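Local coordinates for protein L-Ala-D/L-Glu Epimerase (Escherichia coli, PDB 1JPD) that belongs to the enolase superfamily, pairing an N-terminal alpha-plus-beta capping domain with a C-terminal domain of TIM-barrel type, at residues 5-10 with 70-75; 37-42 with 99-104. All blocks are in the same frame, centred on the assembly; numbering follows the deposited sequence.

Contact 1: residues 5-10 with 70-75; sequences RTVKVF and PQLEKG
R5 meets the last part of helix 69-73 and the turn that follows it, partly through its backbone and partly through the whole length of its side chain. Its amide N donates to E73 O at 3.1 Å. The side chain then passes L72 O, with CB and CG at longer range and CD nearest, 3.3 Å from L72 O. CG sits beside the backbone N, anti to the carbonyl carbon (chi1 -51°), and the chain is extended from there to NE. NE forms a salt bridge with E39 OE2. At the tip, NH1 lies 3.3 Å from G75 C and donates to L76 O, just after the segment, while NH2 is loosely near G75 O. One face of the guanidinium is covered by backbone: G75 CA stands 3.7 Å above its plane, offset toward the rim. G75, the first residue to leave helical geometry, has a positive phi (110°) that calls for glycine. The cation packs on the backbone of this turn, where carbonyl groups and the E39 carboxylate probably favour its charge. E73 meets the R5 carbonyl with its aliphatic part, CG 3.4 Å from R5 O and CB close by. Farther along the strand, V7 crosses L72 at about a right angle and brings CG2 to 3.9 Å from L72 CB. The contact thus ties an edge strand of the three-stranded antiparallel sheet in the capping domain to a short helix. V7 also packs on L37 of strand 29-39, L72 on L94 of helix 89-104, and V9 on helix 58-66.

Contact 2: residues 37-42 with 99-104; sequences LEEEGI and WDLAAR
I42 and R104 bring the two backbones closest, with 6.6 Å between their CA atoms, and no hydrogen bond joins the segments. Residues 37-42 carry the end of strand 29-39 and the tight turn into strand 42-48, a beta-hairpin of the capping domain's antiparallel sheet. E39 N donates to I42 O at 3.0 Å across the turn, and E40 and G41 at its tip both have positive phi. Helix 89-104 packs against this hairpin through its last two turns. L101 is the main side chain of the helix here. Its CG is anti to the backbone N (chi1 177°), and the two methyls beyond divide between partners: CD1 lies 3.5 Å from E39 CB and also near I42 O, while CD2 sits between E39 CB and L37 CB, 4.4 Å from the latter. E39 and L101 cross at about a right angle. The E39 chain bends at chi2 (101°), and its buried carboxylate is satisfied from outside the pair, OE1 by H3 ND1 and OE2 by R5. One helical turn after L101, R104 offers its CB to I42 CG2 at 3.4 Å, with the R104 carbonyl carbon next nearest. The end of R104 leads away from the hairpin, to D100 one turn earlier, whose OD1 also accepts from T45 N of the third strand; R104 NE reaches that same OD1 in a weak hydrogen bond and salt bridge of 3.3 Å, with D100 CG in the guanidinium plane.

How the contacts relate
The centres of the two contacts are 11 Å apart, and their first segments are neighbours in one antiparallel sheet, with T6 O and E38 N 3.1 Å apart in a probable hydrogen bond. Contact 1 attaches a short helix to the edge strand, and contact 2 attaches helix 89-104 to the adjoining hairpin. A salt bridge also joins them directly, R5 NE to E39 OE2 at 2.9 Å; beside it V7 CG2 packs 3.7 Å from L37 CD2. L101 of contact 2 also touches R5. Along the chain their segments alternate, and the contact centres lie about 27 and 25 Å from the centre of the chain, in the capping domain.

Contact 1: residues 5-10 with 70-75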
ATOM      1  N   ARG A   5       8.433  -1.995 -29.106  1.00 70.70           N
ATOM      2  CA  ARG A   5       8.274  -2.987 -28.040  1.00 65.67           C
ATOM      3  C   ARG A   5       7.195  -4.045 -28.274  1.00 64.04           C
ATOM      4  O   ARG A   5       6.285  -3.862 -29.079  1.00 63.88           O
ATOM      5  CB  ARG A   5       7.946  -2.277 -26.724  1.00 66.31           C
ATOM      6  CG  ARG A   5       8.871  -1.135 -26.330  1.00 63.88           C
ATOM      7  CD  ARG A   5       8.166  -0.234 -25.326  1.00 60.68           C
ATOM      8  NE  ARG A   5       8.996   0.862 -24.836  1.00 58.41           N
ATOM      9  CZ  ARG A   5       8.503   1.989 -24.330  1.00 56.32           C
ATOM     10  NH1 ARG A   5       7.189   2.158 -24.259  1.00 52.16           N
ATOM     11  NH2 ARG A   5       9.319   2.944 -23.894  1.00 54.35           N
ATOM     12  N   THR A   6       7.304  -5.147 -27.539  1.00 62.96           N
ATOM     13  CA  THR A   6       6.330  -6.235 -27.601  1.00 63.66           C
ATOM     14  C   THR A   6       5.657  -6.298 -26.222  1.00 60.18           C
ATOM     15  O   THR A   6       6.320  -6.141 -25.193  1.00 60.27           O
ATOM     16  CB  THR A   6       7.010  -7.592 -27.923  1.00 66.49           C
ATOM     17  OG1 THR A   6       7.977  -7.907 -26.913  1.00 68.69           O
ATOM     18  CG2 THR A   6       7.702  -7.528 -29.279  1.00 66.28           C
ATOM     19  N   VAL A   7       4.348  -6.516 -26.198  1.00 55.22           N
ATOM     20  CA  VAL A   7       3.616  -6.558 -24.938  1.00 52.76           C
ATOM     21  C   VAL A   7       2.941  -7.893 -24.672  1.00 56.90           C
ATOM     22  O   VAL A   7       2.305  -8.470 -25.552  1.00 61.41           O
ATOM     23  CB  VAL A   7       2.525  -5.455 -24.891  1.00 51.81           C
ATOM     24  CG1 VAL A   7       1.760  -5.525 -23.581  1.00 50.37           C
ATOM     25  CG2 VAL A   7       3.159  -4.087 -25.058  1.00 50.06           C
ATOM     26  N   LYS A   8       3.092  -8.382 -23.446  1.00 58.00           N
ATOM     27  CA  LYS A   8       2.470  -9.632 -23.033  1.00 53.83           C
ATOM     28  C   LYS A   8       1.686  -9.326 -21.767  1.00 52.84           C
ATOM     29  O   LYS A   8       2.227  -8.765 -20.806  1.00 52.87           O
ATOM     30  CB  LYS A   8       3.522 -10.706 -22.743  1.00 55.42           C
ATOM     31  CG  LYS A   8       4.222 -11.270 -23.972  1.00 56.84           C
ATOM     32  CD  LYS A   8       5.367 -12.191 -23.563  1.00 61.40           C
ATOM     33  CE  LYS A   8       6.210 -12.619 -24.756  1.00 62.65           C
ATOM     34  NZ  LYS A   8       7.464 -13.304 -24.319  1.00 70.80           N
ATOM     35  N   VAL A   9       0.405  -9.675 -21.779  1.00 45.54           N
ATOM     36  CA  VAL A   9      -0.458  -9.438 -20.641  1.00 43.42           C
ATOM     37  C   VAL A   9      -1.049 -10.755 -20.194  1.00 42.81           C
ATOM     38  O   VAL A   9      -1.632 -11.483 -20.994  1.00 45.74           O
ATOM     39  CB  VAL A   9      -1.597  -8.464 -21.012  1.00 45.93           C
ATOM     40  CG1 VAL A   9      -2.569  -8.312 -19.852  1.00 45.43           C
ATOM     41  CG2 VAL A   9      -1.011  -7.110 -21.371  1.00 49.14           C
ATOM     42  N   PHE A  10      -0.881 -11.081 -18.920  1.00 43.72           N
ATOM     43  CA  PHE A  10      -1.443 -12.321 -18.409  1.00 48.29           C
ATOM     44  C   PHE A  10      -1.897 -12.208 -16.960  1.00 48.00           C
ATOM     45  O   PHE A  10      -1.339 -11.458 -16.157  1.00 51.30           O
ATOM     46  CB  PHE A  10      -0.469 -13.496 -18.606  1.00 46.29           C
ATOM     47  CG  PHE A  10       0.911 -13.255 -18.068  1.00 47.73           C
ATOM     48  CD1 PHE A  10       1.284 -13.754 -16.826  1.00 47.88           C
ATOM     49  CD2 PHE A  10       1.852 -12.556 -18.816  1.00 49.63           C
ATOM     50  CE1 PHE A  10       2.572 -13.564 -16.339  1.00 45.06           C
ATOM     51  CE2 PHE A  10       3.147 -12.358 -18.334  1.00 46.09           C
ATOM     52  CZ  PHE A  10       3.504 -12.866 -17.095  1.00 44.76           C
ATOM     53  N   PRO A  70      -1.297  -0.938 -28.538  1.00 61.96           N
ATOM     54  CA  PRO A  70      -0.790  -0.354 -29.784  1.00 61.18           C
ATOM     55  C   PRO A  70       0.157   0.814 -29.531  1.00 62.34           C
ATOM     56  O   PRO A  70       1.234   0.893 -30.119  1.00 62.43           O
ATOM     57  CB  PRO A  70      -2.063   0.082 -30.498  1.00 60.51           C
ATOM     58  CG  PRO A  70      -3.027  -0.983 -30.109  1.00 60.47           C
ATOM     59  CD  PRO A  70      -2.758  -1.139 -28.623  1.00 63.50           C
ATOM     60  N   GLN A  71      -0.251   1.716 -28.644  1.00 65.24           N
ATOM     61  CA  GLN A  71       0.553   2.887 -28.298  1.00 67.81           C
ATOM     62  C   GLN A  71       1.805   2.508 -27.496  1.00 67.88           C
ATOM     63  O   GLN A  71       2.794   3.241 -27.487  1.00 67.88           O
ATOM     64  CB  GLN A  71      -0.309   3.881 -27.510  1.00 70.17           C
ATOM     65  CG  GLN A  71      -1.561   4.305 -28.263  1.00 71.58           C
ATOM     66  CD  GLN A  71      -2.834   4.086 -27.477  1.00 74.07           C
ATOM     67  OE1 GLN A  71      -3.141   4.836 -26.552  1.00 81.16           O
ATOM     68  NE2 GLN A  71      -3.583   3.050 -27.839  1.00 72.54           N
ATOM     69  N   LEU A  72       1.750   1.360 -26.821  1.00 67.50           N
ATOM     70  CA  LEU A  72       2.875   0.864 -26.026  1.00 64.59           C
ATOM     71  C   LEU A  72       3.996   0.349 -26.927  1.00 65.43           C
ATOM     72  O   LEU A  72       5.170   0.398 -26.555  1.00 63.58           O
ATOM     73  CB  LEU A  72       2.417  -0.272 -25.102  1.00 59.07           C
ATOM     74  CG  LEU A  72       1.795   0.051 -23.746  1.00 53.07           C
ATOM     75  CD1 LEU A  72       1.065  -1.169 -23.224  1.00 48.32           C
ATOM     76  CD2 LEU A  72       2.883   0.504 -22.777  1.00 47.48           C
ATOM     77  N   GLU A  73       3.617  -0.148 -28.105  1.00 66.95           N
ATOM     78  CA  GLU A  73       4.561  -0.691 -29.084  1.00 66.40           C
ATOM     79  C   GLU A  73       5.338   0.385 -29.854  1.00 69.49           C
ATOM     80  O   GLU A  73       6.484   0.159 -30.248  1.00 72.26           O
ATOM     81  CB  GLU A  73       3.818  -1.603 -30.069  1.00 63.80           C
ATOM     82  CG  GLU A  73       3.084  -2.758 -29.398  1.00 64.28           C
ATOM     83  CD  GLU A  73       2.200  -3.544 -30.350  1.00 67.05           C
ATOM     84  OE1 GLU A  73       1.382  -2.919 -31.059  1.00 73.18           O
ATOM     85  OE2 GLU A  73       2.311  -4.788 -30.383  1.00 68.42           O
ATOM     86  N   LYS A  74       4.724   1.547 -30.066  1.00 71.42           N
ATOM     87  CA  LYS A  74       5.392   2.630 -30.786  1.00 72.70           C
ATOM     88  C   LYS A  74       6.376   3.359 -29.864  1.00 74.16           C
ATOM     89  O   LYS A  74       7.096   4.258 -30.308  1.00 76.87           O
ATOM     90  CB  LYS A  74       4.379   3.642 -31.332  1.00 75.84           C
ATOM     91  CG  LYS A  74       3.206   3.061 -32.111  1.00 78.73           C
ATOM     92  CD  LYS A  74       3.628   2.314 -33.362  1.00 79.76           C
ATOM     93  CE  LYS A  74       2.431   2.108 -34.283  1.00 80.98           C
ATOM     94  NZ  LYS A  74       1.258   1.515 -33.578  1.00 79.06           N
ATOM     95  N   GLY A  75       6.384   2.985 -28.582  1.00 72.87           N
ATOM     96  CA  GLY A  75       7.302   3.599 -27.629  1.00 67.50           C
ATOM     97  C   GLY A  75       6.733   4.513 -26.553  1.00 65.20           C
ATOM     98  O   GLY A  75       7.425   5.431 -26.092  1.00 60.89           O
TER

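Contact 2: residues 37-42 with 99-104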
ATOM      1  N   LEU A  37       7.004  -6.153 -20.822  1.00 51.65           N
ATOM      2  CA  LEU A  37       7.392  -5.330 -21.969  1.00 59.17           C
ATOM      3  C   LEU A  37       8.758  -5.784 -22.474  1.00 62.53           C
ATOM      4  O   LEU A  37       9.591  -6.239 -21.692  1.00 64.23           O
ATOM      5  CB  LEU A  37       7.464  -3.849 -21.572  1.00 55.82           C
ATOM      6  CG  LEU A  37       6.199  -3.185 -21.024  1.00 53.92           C
ATOM      7  CD1 LEU A  37       6.497  -1.744 -20.675  1.00 51.35           C
ATOM      8  CD2 LEU A  37       5.086  -3.261 -22.047  1.00 52.37           C
ATOM      9  N   GLU A  38       8.991  -5.660 -23.776  1.00 67.12           N
ATOM     10  CA  GLU A  38      10.265  -6.080 -24.350  1.00 71.73           C
ATOM     11  C   GLU A  38      10.852  -5.084 -25.346  1.00 72.66           C
ATOM     12  O   GLU A  38      10.387  -4.973 -26.479  1.00 75.57           O
ATOM     13  CB  GLU A  38      10.105  -7.436 -25.032  1.00 71.69           C
ATOM     14  CG  GLU A  38      11.380  -7.982 -25.650  1.00 75.73           C
ATOM     15  CD  GLU A  38      11.859  -9.246 -24.966  1.00 76.78           C
ATOM     16  OE1 GLU A  38      11.031 -10.160 -24.758  1.00 77.90           O
ATOM     17  OE2 GLU A  38      13.063  -9.335 -24.643  1.00 79.01           O
ATOM     18  N   GLU A  39      11.881  -4.368 -24.901  1.00 74.75           N
ATOM     19  CA  GLU A  39      12.578  -3.379 -25.717  1.00 78.41           C
ATOM     20  C   GLU A  39      13.849  -4.057 -26.214  1.00 80.59           C
ATOM     21  O   GLU A  39      14.969  -3.666 -25.871  1.00 82.65           O
ATOM     22  CB  GLU A  39      12.926  -2.149 -24.873  1.00 81.87           C
ATOM     23  CG  GLU A  39      13.717  -1.070 -25.606  1.00 82.78           C
ATOM     24  CD  GLU A  39      12.856   0.097 -26.051  1.00 84.10           C
ATOM     25  OE1 GLU A  39      13.376   0.999 -26.746  1.00 85.96           O
ATOM     26  OE2 GLU A  39      11.656   0.120 -25.702  1.00 84.36           O
ATOM     27  N   GLU A  40      13.637  -5.095 -27.017  1.00 83.21           N
ATOM     28  CA  GLU A  40      14.695  -5.907 -27.606  1.00 81.87           C
ATOM     29  C   GLU A  40      15.713  -6.464 -26.609  1.00 79.03           C
ATOM     30  O   GLU A  40      16.685  -5.798 -26.241  1.00 75.60           O
ATOM     31  CB  GLU A  40      15.415  -5.126 -28.712  1.00 87.22           C
ATOM     32  CG  GLU A  40      16.224  -3.934 -28.234  1.00 91.67           C
ATOM     33  CD  GLU A  40      16.705  -3.053 -29.369  1.00 95.37           C
ATOM     34  OE1 GLU A  40      17.595  -3.491 -30.135  1.00 96.20           O
ATOM     35  OE2 GLU A  40      16.186  -1.920 -29.495  1.00 96.19           O
ATOM     36  N   GLY A  41      15.478  -7.700 -26.179  1.00 76.87           N
ATOM     37  CA  GLY A  41      16.385  -8.348 -25.254  1.00 74.77           C
ATOM     38  C   GLY A  41      16.079  -8.001 -23.827  1.00 72.63           C
ATOM     39  O   GLY A  41      16.044  -8.873 -22.964  1.00 77.07           O
ATOM     40  N   ILE A  42      15.844  -6.721 -23.582  1.00 69.87           N
ATOM     41  CA  ILE A  42      15.540  -6.271 -22.239  1.00 70.92           C
ATOM     42  C   ILE A  42      14.048  -6.388 -21.972  1.00 69.85           C
ATOM     43  O   ILE A  42      13.233  -5.931 -22.770  1.00 72.58           O
ATOM     44  CB  ILE A  42      15.969  -4.808 -22.040  1.00 71.79           C
ATOM     45  CG1 ILE A  42      17.373  -4.599 -22.614  1.00 73.76           C
ATOM     46  CG2 ILE A  42      15.950  -4.446 -20.554  1.00 73.08           C
ATOM     47  CD1 ILE A  42      18.437  -5.494 -22.010  1.00 71.55           C
ATOM     48  N   TRP A  99       9.033   1.397 -15.821  1.00 51.72           N
ATOM     49  CA  TRP A  99      10.132   1.735 -14.908  1.00 47.18           C
ATOM     50  C   TRP A  99      11.142   0.593 -14.867  1.00 46.33           C
ATOM     51  O   TRP A  99      12.348   0.818 -14.849  1.00 42.92           O
ATOM     52  CB  TRP A  99       9.629   1.963 -13.477  1.00 44.72           C
ATOM     53  CG  TRP A  99       9.128   3.341 -13.179  1.00 46.35           C
ATOM     54  CD1 TRP A  99       7.824   3.743 -13.092  1.00 48.96           C
ATOM     55  CD2 TRP A  99       9.922   4.501 -12.914  1.00 45.55           C
ATOM     56  NE1 TRP A  99       7.758   5.081 -12.788  1.00 48.86           N
ATOM     57  CE2 TRP A  99       9.032   5.572 -12.675  1.00 45.02           C
ATOM     58  CE3 TRP A  99      11.297   4.741 -12.860  1.00 46.01           C
ATOM     59  CZ2 TRP A  99       9.476   6.863 -12.385  1.00 41.72           C
ATOM     60  CZ3 TRP A  99      11.736   6.024 -12.574  1.00 43.26           C
ATOM     61  CH2 TRP A  99      10.826   7.070 -12.341  1.00 37.05           C
ATOM     62  N   ASP A 100      10.633  -0.635 -14.836  1.00 46.94           N
ATOM     63  CA  ASP A 100      11.476  -1.818 -14.784  1.00 46.98           C
ATOM     64  C   ASP A 100      12.333  -1.860 -16.038  1.00 52.73           C
ATOM     65  O   ASP A 100      13.529  -2.132 -15.974  1.00 56.05           O
ATOM     66  CB  ASP A 100      10.610  -3.072 -14.715  1.00 47.21           C
ATOM     67  CG  ASP A 100      11.378  -4.279 -14.238  1.00 47.47           C
ATOM     68  OD1 ASP A 100      11.083  -5.392 -14.721  1.00 46.56           O
ATOM     69  OD2 ASP A 100      12.264  -4.114 -13.371  1.00 47.42           O
ATOM     70  N   LEU A 101      11.701  -1.583 -17.177  1.00 55.75           N
ATOM     71  CA  LEU A 101      12.371  -1.571 -18.467  1.00 55.38           C
ATOM     72  C   LEU A 101      13.398  -0.446 -18.551  1.00 60.34           C
ATOM     73  O   LEU A 101      14.492  -0.632 -19.076  1.00 66.97           O
ATOM     74  CB  LEU A 101      11.348  -1.393 -19.581  1.00 53.89           C
ATOM     75  CG  LEU A 101      11.904  -1.293 -21.004  1.00 51.81           C
ATOM     76  CD1 LEU A 101      12.524  -2.623 -21.426  1.00 44.38           C
ATOM     77  CD2 LEU A 101      10.773  -0.905 -21.942  1.00 49.68           C
ATOM     78  N   ALA A 102      13.042   0.725 -18.039  1.00 58.92           N
ATOM     79  CA  ALA A 102      13.955   1.860 -18.078  1.00 60.28           C
ATOM     80  C   ALA A 102      15.185   1.652 -17.186  1.00 62.83           C
ATOM     81  O   ALA A 102      16.236   2.256 -17.414  1.00 68.26           O
ATOM     82  CB  ALA A 102      13.215   3.137 -17.674  1.00 55.98           C
ATOM     83  N   ALA A 103      15.067   0.798 -16.175  1.00 62.74           N
ATOM     84  CA  ALA A 103      16.189   0.550 -15.280  1.00 65.12           C
ATOM     85  C   ALA A 103      17.081  -0.562 -15.805  1.00 66.08           C
ATOM     86  O   ALA A 103      18.301  -0.488 -15.688  1.00 69.74           O
ATOM     87  CB  ALA A 103      15.688   0.198 -13.891  1.00 66.28           C
ATOM     88  N   ARG A 104      16.473  -1.596 -16.375  1.00 64.13           N
ATOM     89  CA  ARG A 104      17.242  -2.706 -16.915  1.00 66.79           C
ATOM     90  C   ARG A 104      18.011  -2.256 -18.148  1.00 69.03           C
ATOM     91  O   ARG A 104      19.101  -2.757 -18.419  1.00 68.35           O
ATOM     92  CB  ARG A 104      16.326  -3.874 -17.272  1.00 65.47           C
ATOM     93  CG  ARG A 104      15.829  -4.658 -16.077  1.00 68.12           C
ATOM     94  CD  ARG A 104      14.632  -5.513 -16.454  1.00 73.34           C
ATOM     95  NE  ARG A 104      14.191  -6.356 -15.351  1.00 74.38           N
ATOM     96  CZ  ARG A 104      14.885  -7.387 -14.885  1.00 75.59           C
ATOM     97  NH1 ARG A 104      16.047  -7.698 -15.434  1.00 77.75           N
ATOM     98  NH2 ARG A 104      14.424  -8.100 -13.869  1.00 79.11           N
TER